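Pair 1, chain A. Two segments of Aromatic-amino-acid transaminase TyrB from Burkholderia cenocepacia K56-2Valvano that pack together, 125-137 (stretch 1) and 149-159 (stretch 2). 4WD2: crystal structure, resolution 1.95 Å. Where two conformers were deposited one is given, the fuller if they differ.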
# COMPACT_ATOMS: atom_id res chain seq x y z
N TYR A 125 10.05 -14.09 11.63
CA TYR A 125 11.24 -14.93 11.71
C TYR A 125 12.15 -14.60 12.88
O TYR A 125 13.02 -15.39 13.23
CB TYR A 125 12.01 -14.86 10.40
CG TYR A 125 11.28 -15.62 9.31
CD1 TYR A 125 11.24 -17.01 9.33
CD2 TYR A 125 10.59 -14.96 8.31
CE1 TYR A 125 10.56 -17.72 8.36
CE2 TYR A 125 9.90 -15.66 7.33
CZ TYR A 125 9.89 -17.05 7.36
OH TYR A 125 9.21 -17.76 6.40
N PHE A 126 11.95 -13.44 13.50
CA PHE A 126 12.69 -13.08 14.71
C PHE A 126 11.76 -12.52 15.79
O PHE A 126 11.93 -11.39 16.24
CB PHE A 126 13.78 -12.06 14.36
CG PHE A 126 14.75 -12.54 13.31
CD1 PHE A 126 15.92 -13.19 13.67
CD2 PHE A 126 14.48 -12.36 11.96
CE1 PHE A 126 16.82 -13.64 12.71
CE2 PHE A 126 15.37 -12.81 10.99
CZ PHE A 126 16.54 -13.45 11.36
N PRO A 127 10.78 -13.33 16.23
CA PRO A 127 9.68 -12.84 17.09
C PRO A 127 10.13 -12.35 18.47
O PRO A 127 9.43 -11.54 19.08
CB PRO A 127 8.78 -14.07 17.23
CG PRO A 127 9.71 -15.23 17.06
CD PRO A 127 10.70 -14.79 16.02
N ASP A 128 11.27 -12.84 18.95
CA ASP A 128 11.73 -12.49 20.28
C ASP A 128 12.72 -11.32 20.28
O ASP A 128 13.11 -10.82 21.33
CB ASP A 128 12.35 -13.72 20.95
CG ASP A 128 11.31 -14.79 21.24
OD1 ASP A 128 10.15 -14.44 21.53
OD2 ASP A 128 11.64 -16.00 21.17
N SER A 129 13.14 -10.89 19.09
CA SER A 129 13.98 -9.71 18.95
C SER A 129 13.21 -8.47 19.35
O SER A 129 12.00 -8.40 19.16
CB SER A 129 14.49 -9.56 17.52
OG SER A 129 15.31 -10.66 17.15
N GLN A 130 13.91 -7.49 19.91
CA GLN A 130 13.29 -6.20 20.19
C GLN A 130 13.91 -5.15 19.27
O GLN A 130 14.91 -5.41 18.60
CB GLN A 130 13.45 -5.84 21.66
CG GLN A 130 12.83 -6.88 22.58
CD GLN A 130 12.76 -6.43 24.02
OE1 GLN A 130 13.13 -5.30 24.35
NE2 GLN A 130 12.29 -7.31 24.90
N VAL A 131 13.30 -3.97 19.21
CA VAL A 131 13.76 -2.93 18.29
C VAL A 131 14.32 -1.74 19.05
O VAL A 131 13.78 -1.33 20.08
CB VAL A 131 12.60 -2.48 17.36
CG1 VAL A 131 13.01 -1.28 16.52
CG2 VAL A 131 12.17 -3.63 16.44
N TRP A 132 15.44 -1.20 18.57
CA TRP A 132 16.06 -0.00 19.15
C TRP A 132 16.14 1.14 18.13
O TRP A 132 16.69 0.95 17.04
CB TRP A 132 17.46 -0.31 19.68
CG TRP A 132 17.48 -0.89 21.07
CD1 TRP A 132 17.71 -0.22 22.24
CD2 TRP A 132 17.25 -2.25 21.43
NE1 TRP A 132 17.64 -1.08 23.30
CE2 TRP A 132 17.37 -2.34 22.84
CE3 TRP A 132 16.97 -3.41 20.71
CZ2 TRP A 132 17.21 -3.54 23.53
CZ3 TRP A 132 16.82 -4.61 21.39
CH2 TRP A 132 16.93 -4.66 22.79
N LEU A 133 15.58 2.30 18.47
CA LEU A 133 15.64 3.50 17.63
C LEU A 133 16.46 4.59 18.30
O LEU A 133 16.73 4.53 19.49
CB LEU A 133 14.24 4.05 17.32
CG LEU A 133 12.96 3.33 17.72
CD1 LEU A 133 11.77 4.28 17.62
CD2 LEU A 133 12.73 2.15 16.82
N SER A 134 16.83 5.61 17.53
CA SER A 134 17.59 6.72 18.07
C SER A 134 16.74 7.60 18.97
O SER A 134 15.52 7.69 18.81
CB SER A 134 18.20 7.55 16.94
OG SER A 134 17.18 8.05 16.08
N ASP A 135 17.39 8.26 19.93
CA ASP A 135 16.72 9.26 20.74
C ASP A 135 17.11 10.66 20.27
O ASP A 135 18.22 11.10 20.56
CB ASP A 135 17.07 9.08 22.22
CG ASP A 135 16.60 10.24 23.08
OD1 ASP A 135 15.50 10.76 22.83
OD2 ASP A 135 17.34 10.64 24.01
N PRO A 136 16.22 11.35 19.54
CA PRO A 136 14.89 10.95 19.07
C PRO A 136 14.94 10.33 17.67
O PRO A 136 16.03 10.16 17.12
CB PRO A 136 14.14 12.29 19.03
CG PRO A 136 15.20 13.24 18.57
CD PRO A 136 16.51 12.75 19.19
N SER A 137 13.79 10.00 17.10
CA SER A 137 13.75 9.45 15.75
C SER A 137 12.48 9.89 15.02
O SER A 137 11.66 10.60 15.59
CB SER A 137 13.85 7.93 15.79
OG SER A 137 14.06 7.39 14.49
N GLY A 149 4.25 -5.62 16.25
CA GLY A 149 4.41 -6.61 17.31
C GLY A 149 5.72 -6.56 18.07
O GLY A 149 6.01 -7.48 18.84
N PHE A 150 6.51 -5.51 17.88
CA PHE A 150 7.81 -5.41 18.55
C PHE A 150 7.79 -4.51 19.78
O PHE A 150 7.16 -3.45 19.77
CB PHE A 150 8.88 -4.89 17.60
CG PHE A 150 9.34 -5.89 16.58
CD1 PHE A 150 10.21 -6.91 16.94
CD2 PHE A 150 8.90 -5.81 15.27
CE1 PHE A 150 10.62 -7.83 16.01
CE2 PHE A 150 9.32 -6.74 14.33
CZ PHE A 150 10.19 -7.75 14.70
N THR A 151 8.50 -4.94 20.82
CA THR A 151 8.88 -4.04 21.90
C THR A 151 9.94 -3.09 21.37
O THR A 151 10.94 -3.51 20.79
CB THR A 151 9.43 -4.81 23.11
OG1 THR A 151 8.45 -5.74 23.59
CG2 THR A 151 9.80 -3.85 24.23
N VAL A 152 9.72 -1.80 21.56
CA VAL A 152 10.58 -0.80 20.96
C VAL A 152 11.31 0.02 22.03
O VAL A 152 10.69 0.56 22.95
CB VAL A 152 9.78 0.14 20.04
CG1 VAL A 152 10.60 1.37 19.70
CG2 VAL A 152 9.35 -0.60 18.77
N ASN A 153 12.63 0.08 21.89
CA ASN A 153 13.48 0.81 22.82
C ASN A 153 14.30 1.89 22.12
O ASN A 153 14.24 2.03 20.90
CB ASN A 153 14.41 -0.17 23.55
CG ASN A 153 13.69 -1.42 24.04
OD1 ASN A 153 12.97 -1.38 25.04
ND2 ASN A 153 13.89 -2.53 23.34
N THR A 154 15.06 2.65 22.90
CA THR A 154 15.87 3.72 22.34
C THR A 154 17.35 3.57 22.71
O THR A 154 17.69 2.88 23.66
CB THR A 154 15.39 5.11 22.83
OG1 THR A 154 15.71 5.28 24.21
CG2 THR A 154 13.89 5.24 22.65
N TYR A 155 18.21 4.21 21.92
CA TYR A 155 19.62 4.34 22.27
C TYR A 155 19.97 5.83 22.27
O TYR A 155 19.30 6.62 21.58
CB TYR A 155 20.52 3.55 21.30
CG TYR A 155 20.30 3.83 19.82
CD1 TYR A 155 20.84 4.96 19.22
CD2 TYR A 155 19.60 2.93 19.02
CE1 TYR A 155 20.65 5.21 17.86
CE2 TYR A 155 19.40 3.18 17.66
CZ TYR A 155 19.93 4.32 17.10
OH TYR A 155 19.75 4.58 15.76
N PRO A 156 20.98 6.23 23.06
CA PRO A 156 21.38 7.65 23.08
C PRO A 156 21.79 8.12 21.69
O PRO A 156 22.40 7.35 20.94
CB PRO A 156 22.57 7.68 24.04
CG PRO A 156 22.40 6.47 24.90
CD PRO A 156 21.75 5.43 24.03
N TYR A 157 21.46 9.35 21.34
CA TYR A 157 21.82 9.84 20.02
C TYR A 157 22.04 11.35 20.04
O TYR A 157 23.18 11.80 20.02
CB TYR A 157 20.74 9.47 18.99
CG TYR A 157 21.17 9.67 17.54
CD1 TYR A 157 21.93 8.72 16.88
CD2 TYR A 157 20.82 10.82 16.85
CE1 TYR A 157 22.33 8.90 15.56
CE2 TYR A 157 21.22 11.02 15.54
CZ TYR A 157 21.97 10.05 14.90
OH TYR A 157 22.36 10.25 13.59
N TYR A 158 20.96 12.12 20.10
CA TYR A 158 21.10 13.57 20.07
C TYR A 158 21.67 14.08 21.37
O TYR A 158 21.33 13.59 22.46
CB TYR A 158 19.76 14.24 19.78
CG TYR A 158 19.83 15.75 19.75
CD1 TYR A 158 20.42 16.41 18.68
CD2 TYR A 158 19.30 16.51 20.79
CE1 TYR A 158 20.49 17.79 18.65
CE2 TYR A 158 19.35 17.89 20.76
CZ TYR A 158 19.95 18.53 19.69
OH TYR A 158 20.01 19.90 19.66
N ASP A 159 22.57 15.06 21.27
CA ASP A 159 23.18 15.66 22.44
C ASP A 159 22.63 17.06 22.61
O ASP A 159 23.03 17.98 21.92
CB ASP A 159 24.70 15.70 22.31
CG ASP A 159 25.39 16.08 23.61
OD1 ASP A 159 24.74 16.70 24.48
OD2 ASP A 159 26.58 15.75 23.77
O HOH W 1 9.73 -7.58 20.58
O HOH W 2 12.34 -3.39 26.79
O HOH W 3 20.20 11.09 23.24

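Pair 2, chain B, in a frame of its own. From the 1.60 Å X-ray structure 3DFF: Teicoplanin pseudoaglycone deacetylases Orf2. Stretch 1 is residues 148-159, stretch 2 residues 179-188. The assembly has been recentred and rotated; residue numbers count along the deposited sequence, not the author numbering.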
# COMPACT_ATOMS: atom_id res chain seq x y z
N ASP B 148 -13.89 5.29 -13.50
CA ASP B 148 -14.21 6.73 -13.49
C ASP B 148 -14.26 7.31 -12.08
O ASP B 148 -15.28 7.82 -11.66
CB ASP B 148 -15.53 7.01 -14.24
CG ASP B 148 -15.73 8.49 -14.55
OD1 ASP B 148 -14.74 9.26 -14.59
OD2 ASP B 148 -16.89 8.89 -14.76
N PRO B 149 -13.13 7.26 -11.35
CA PRO B 149 -13.20 7.70 -9.97
C PRO B 149 -13.34 9.23 -9.87
O PRO B 149 -12.92 9.94 -10.77
CB PRO B 149 -11.82 7.31 -9.42
CG PRO B 149 -10.93 7.46 -10.62
CD PRO B 149 -11.76 6.87 -11.74
N THR B 150 -13.95 9.71 -8.79
CA THR B 150 -13.95 11.13 -8.49
C THR B 150 -12.77 11.50 -7.59
O THR B 150 -12.38 12.67 -7.53
CB THR B 150 -15.25 11.59 -7.81
OG1 THR B 150 -15.55 10.72 -6.72
CG2 THR B 150 -16.40 11.57 -8.81
N LEU B 151 -12.21 10.49 -6.93
CA LEU B 151 -11.07 10.66 -6.02
C LEU B 151 -10.21 9.41 -6.06
O LEU B 151 -10.74 8.30 -6.02
CB LEU B 151 -11.53 10.87 -4.58
CG LEU B 151 -10.43 11.08 -3.51
CD1 LEU B 151 -9.57 12.28 -3.85
CD2 LEU B 151 -10.98 11.22 -2.10
N VAL B 152 -8.90 9.60 -6.14
CA VAL B 152 -7.96 8.48 -5.99
C VAL B 152 -7.11 8.72 -4.74
O VAL B 152 -6.62 9.83 -4.52
CB VAL B 152 -7.02 8.36 -7.21
CG1 VAL B 152 -5.95 7.28 -6.98
CG2 VAL B 152 -7.81 8.05 -8.48
N VAL B 153 -6.93 7.67 -3.94
CA VAL B 153 -6.02 7.74 -2.79
C VAL B 153 -5.00 6.61 -2.90
O VAL B 153 -5.36 5.48 -3.19
CB VAL B 153 -6.73 7.65 -1.43
CG1 VAL B 153 -5.77 8.03 -0.29
CG2 VAL B 153 -7.96 8.60 -1.38
N THR B 154 -3.74 6.95 -2.66
CA THR B 154 -2.67 5.94 -2.72
C THR B 154 -1.66 6.25 -1.62
O THR B 154 -1.91 7.11 -0.78
CB THR B 154 -2.00 5.89 -4.10
OG1 THR B 154 -1.19 4.70 -4.15
CG2 THR B 154 -1.15 7.12 -4.38
N CYS B 155 -0.52 5.56 -1.62
CA CYS B 155 0.40 5.67 -0.49
C CYS B 155 1.38 6.82 -0.66
O CYS B 155 1.80 7.15 -1.78
CB CYS B 155 1.17 4.38 -0.31
SG CYS B 155 2.14 3.89 -1.78
N ALA B 156 1.79 7.42 0.47
CA ALA B 156 2.88 8.39 0.44
C ALA B 156 4.26 7.76 0.22
O ALA B 156 5.20 8.46 -0.14
CB ALA B 156 2.89 9.19 1.76
N ALA B 157 4.37 6.45 0.44
CA ALA B 157 5.64 5.71 0.39
C ALA B 157 6.61 6.18 1.48
O ALA B 157 7.82 6.14 1.31
CB ALA B 157 6.30 5.75 -1.03
N ILE B 158 6.06 6.58 2.62
CA ILE B 158 6.87 6.70 3.83
C ILE B 158 7.47 5.32 4.11
O ILE B 158 6.78 4.30 4.03
CB ILE B 158 6.02 7.22 5.00
CG1 ILE B 158 5.61 8.67 4.73
CG2 ILE B 158 6.76 7.10 6.35
CD1 ILE B 158 4.39 9.12 5.54
N GLY B 159 8.78 5.29 4.41
CA GLY B 159 9.48 4.02 4.58
C GLY B 159 10.25 3.58 3.35
O GLY B 159 11.06 2.65 3.44
N ASN B 179 -6.44 13.98 -15.15
CA ASN B 179 -7.04 15.09 -14.41
C ASN B 179 -8.02 14.63 -13.33
O ASN B 179 -9.16 15.10 -13.26
CB ASN B 179 -7.71 16.08 -15.38
CG ASN B 179 -7.64 17.52 -14.90
OD1 ASN B 179 -7.12 17.81 -13.81
ND2 ASN B 179 -8.19 18.44 -15.70
N VAL B 180 -7.57 13.69 -12.50
CA VAL B 180 -8.36 13.16 -11.38
C VAL B 180 -7.68 13.58 -10.06
O VAL B 180 -6.45 13.46 -9.94
CB VAL B 180 -8.46 11.60 -11.44
CG1 VAL B 180 -9.18 11.05 -10.25
CG2 VAL B 180 -9.17 11.14 -12.73
N PRO B 181 -8.47 14.08 -9.07
CA PRO B 181 -7.88 14.48 -7.79
C PRO B 181 -7.26 13.28 -7.11
O PRO B 181 -7.84 12.19 -7.16
CB PRO B 181 -9.09 14.87 -6.94
CG PRO B 181 -10.20 15.06 -7.88
CD PRO B 181 -9.93 14.29 -9.11
N VAL B 182 -6.14 13.50 -6.45
CA VAL B 182 -5.43 12.42 -5.77
C VAL B 182 -4.95 12.87 -4.38
O VAL B 182 -4.59 14.03 -4.19
CB VAL B 182 -4.27 11.89 -6.64
CG1 VAL B 182 -3.18 12.94 -6.84
CG2 VAL B 182 -3.70 10.58 -6.08
N ARG B 183 -4.96 11.93 -3.44
CA ARG B 183 -4.45 12.17 -2.09
C ARG B 183 -3.52 11.02 -1.76
O ARG B 183 -3.63 9.95 -2.37
CB ARG B 183 -5.57 12.23 -1.05
CG ARG B 183 -6.62 13.32 -1.27
CD ARG B 183 -7.66 13.29 -0.17
NE ARG B 183 -7.14 13.69 1.13
CZ ARG B 183 -6.99 14.96 1.53
NH1 ARG B 183 -7.32 15.96 0.72
NH2 ARG B 183 -6.49 15.23 2.72
N LEU B 184 -2.59 11.25 -0.83
CA LEU B 184 -1.73 10.17 -0.35
C LEU B 184 -2.04 9.91 1.11
O LEU B 184 -2.21 10.86 1.88
CB LEU B 184 -0.26 10.55 -0.47
CG LEU B 184 0.19 11.07 -1.84
CD1 LEU B 184 1.69 11.33 -1.84
CD2 LEU B 184 -0.19 10.11 -2.96
N TRP B 185 -2.06 8.65 1.51
CA TRP B 185 -2.23 8.34 2.93
C TRP B 185 -0.88 8.17 3.59
O TRP B 185 0.14 7.92 2.93
CB TRP B 185 -3.08 7.08 3.15
CG TRP B 185 -2.52 5.82 2.56
CD1 TRP B 185 -1.32 5.22 2.86
CD2 TRP B 185 -3.15 4.98 1.58
NE1 TRP B 185 -1.16 4.06 2.11
CE2 TRP B 185 -2.27 3.91 1.31
CE3 TRP B 185 -4.36 5.05 0.89
CZ2 TRP B 185 -2.60 2.88 0.39
CZ3 TRP B 185 -4.67 4.04 -0.04
CH2 TRP B 185 -3.79 2.98 -0.26
N GLU B 186 -0.87 8.30 4.91
CA GLU B 186 0.34 8.08 5.68
C GLU B 186 0.55 6.57 5.82
O GLU B 186 -0.30 5.89 6.40
CB GLU B 186 0.17 8.75 7.05
CG GLU B 186 1.41 8.70 7.88
CD GLU B 186 1.20 9.28 9.27
OE1 GLU B 186 0.12 9.06 9.87
OE2 GLU B 186 2.13 9.96 9.76
N ASP B 187 1.65 6.05 5.26
CA ASP B 187 1.87 4.59 5.28
C ASP B 187 1.96 4.10 6.71
O ASP B 187 2.81 4.58 7.46
CB ASP B 187 3.15 4.17 4.53
CG ASP B 187 3.25 4.75 3.15
OD1 ASP B 187 3.33 3.94 2.19
OD2 ASP B 187 3.27 6.00 3.00
N LEU B 188 1.09 3.17 7.08
CA LEU B 188 1.16 2.51 8.40
C LEU B 188 1.46 1.02 8.27
O LEU B 188 1.00 0.37 7.32
CB LEU B 188 -0.15 2.71 9.17
CG LEU B 188 -0.56 4.17 9.42
CD1 LEU B 188 -1.92 4.23 10.06
CD2 LEU B 188 0.46 4.85 10.33

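Pair 1 and pair 2 each bring two parallel strands side by side. Over 14 central residues the backbones superpose with an RMSD of 0.8 Å. The strand directions differ by 42° in pair 1 and 31° in pair 2. The buried surface is similar, 900 Å² and 866 Å². In both pairs the second stretch begins with a Schellman motif, at A:Gly149 and B:Asn179.

The hydrogen-bond ladder is the same. In pair 1 A:Val131 N donates to A:Thr151 O (2.9 Å), A:Asn153 N to A:Val131 O (2.6 Å), A:Leu133 N to A:Asn153 O (2.8 Å) and A:Tyr155 N to A:Leu133 O (2.9 Å). In pair 2 B:Val152 N donates to B:Pro181 O (3.0 Å), B:Arg183 N to B:Val152 O (2.9 Å), B:Thr154 N to B:Arg183 O (3.0 Å) and B:Trp185 N to B:Thr154 O (2.8 Å). The next rung is weak in pair 1, from A:Asp135 N to A:Tyr155 O (3.0 Å). Its counterpart runs from B:Ala156 N to B:Trp185 O (3.0 Å).

The best side-chain match is A:Val131 with B:Val152. Both are valines in the t rotamer, with side-chain centres 0.1 Å apart. Their neighbours differ. A:Val131 CG2 lies over the ring face of A:Phe150, 3.6 Å from its CG. B:Val152 CG2 meets the smaller B:Val180 at CG1, 3.7 Å away. Both valines also touch the valine bridged to them, A:Val152 or B:Val182.

A:Leu133 matches B:Thr154 on this same sheet face. A:Leu133 CG packs on A:Val152 CG1 at 3.7 Å. In pair 2 the threonine methyl, B:Thr154 CG2, reaches B:Leu184 CD2 at 3.4 Å. The leucine is thus on the first stretch in pair 1 and on the second in pair 2, where B:Leu184 matches A:Thr154.

On the other face, A:Trp132 matches B:Val153 and A:Asn153 matches B:Arg183. Both A:Trp132 and B:Val153 pack against the matched aromatic: A:Trp132 CB is 3.9 Å from A:Tyr155 CD2, and B:Val153 CG1 is 3.5 Å from B:Trp185 CE3. The five-membered ring of A:Trp132 in addition takes A:Asn153 CB over its face, 3.4 Å from A:Trp132 NE1. A:Asn153 ND2 also donates to A:Gln130 OE1 (3.0 Å). B:Leu151, matched to A:Gln130, makes an apolar approach to the arginine, with B:Leu151 CD1 4.1 Å from B:Arg183 CG.

A:Tyr155 and B:Trp185 solve one problem with two aromatics. Both take the p rotamer, and their side-chain centres fall 0.3 Å apart. Each ring covers the small residue bridged to it. A:Ser134 CA is 3.7 Å from the centroid of the A:Tyr155 ring; B:Cys155 CA is 3.7 Å from that of the B:Trp185 five-membered ring.

The last inward match is A:Tyr157 with B:Asp187. A:Tyr157 CG lies 3.7 Å from A:Ser134 CB, an off-centre CH-pi contact. B:Asp187 is polar here: its OD2 accepts a weak hydrogen bond from B:Ile158 N (2.9 Å).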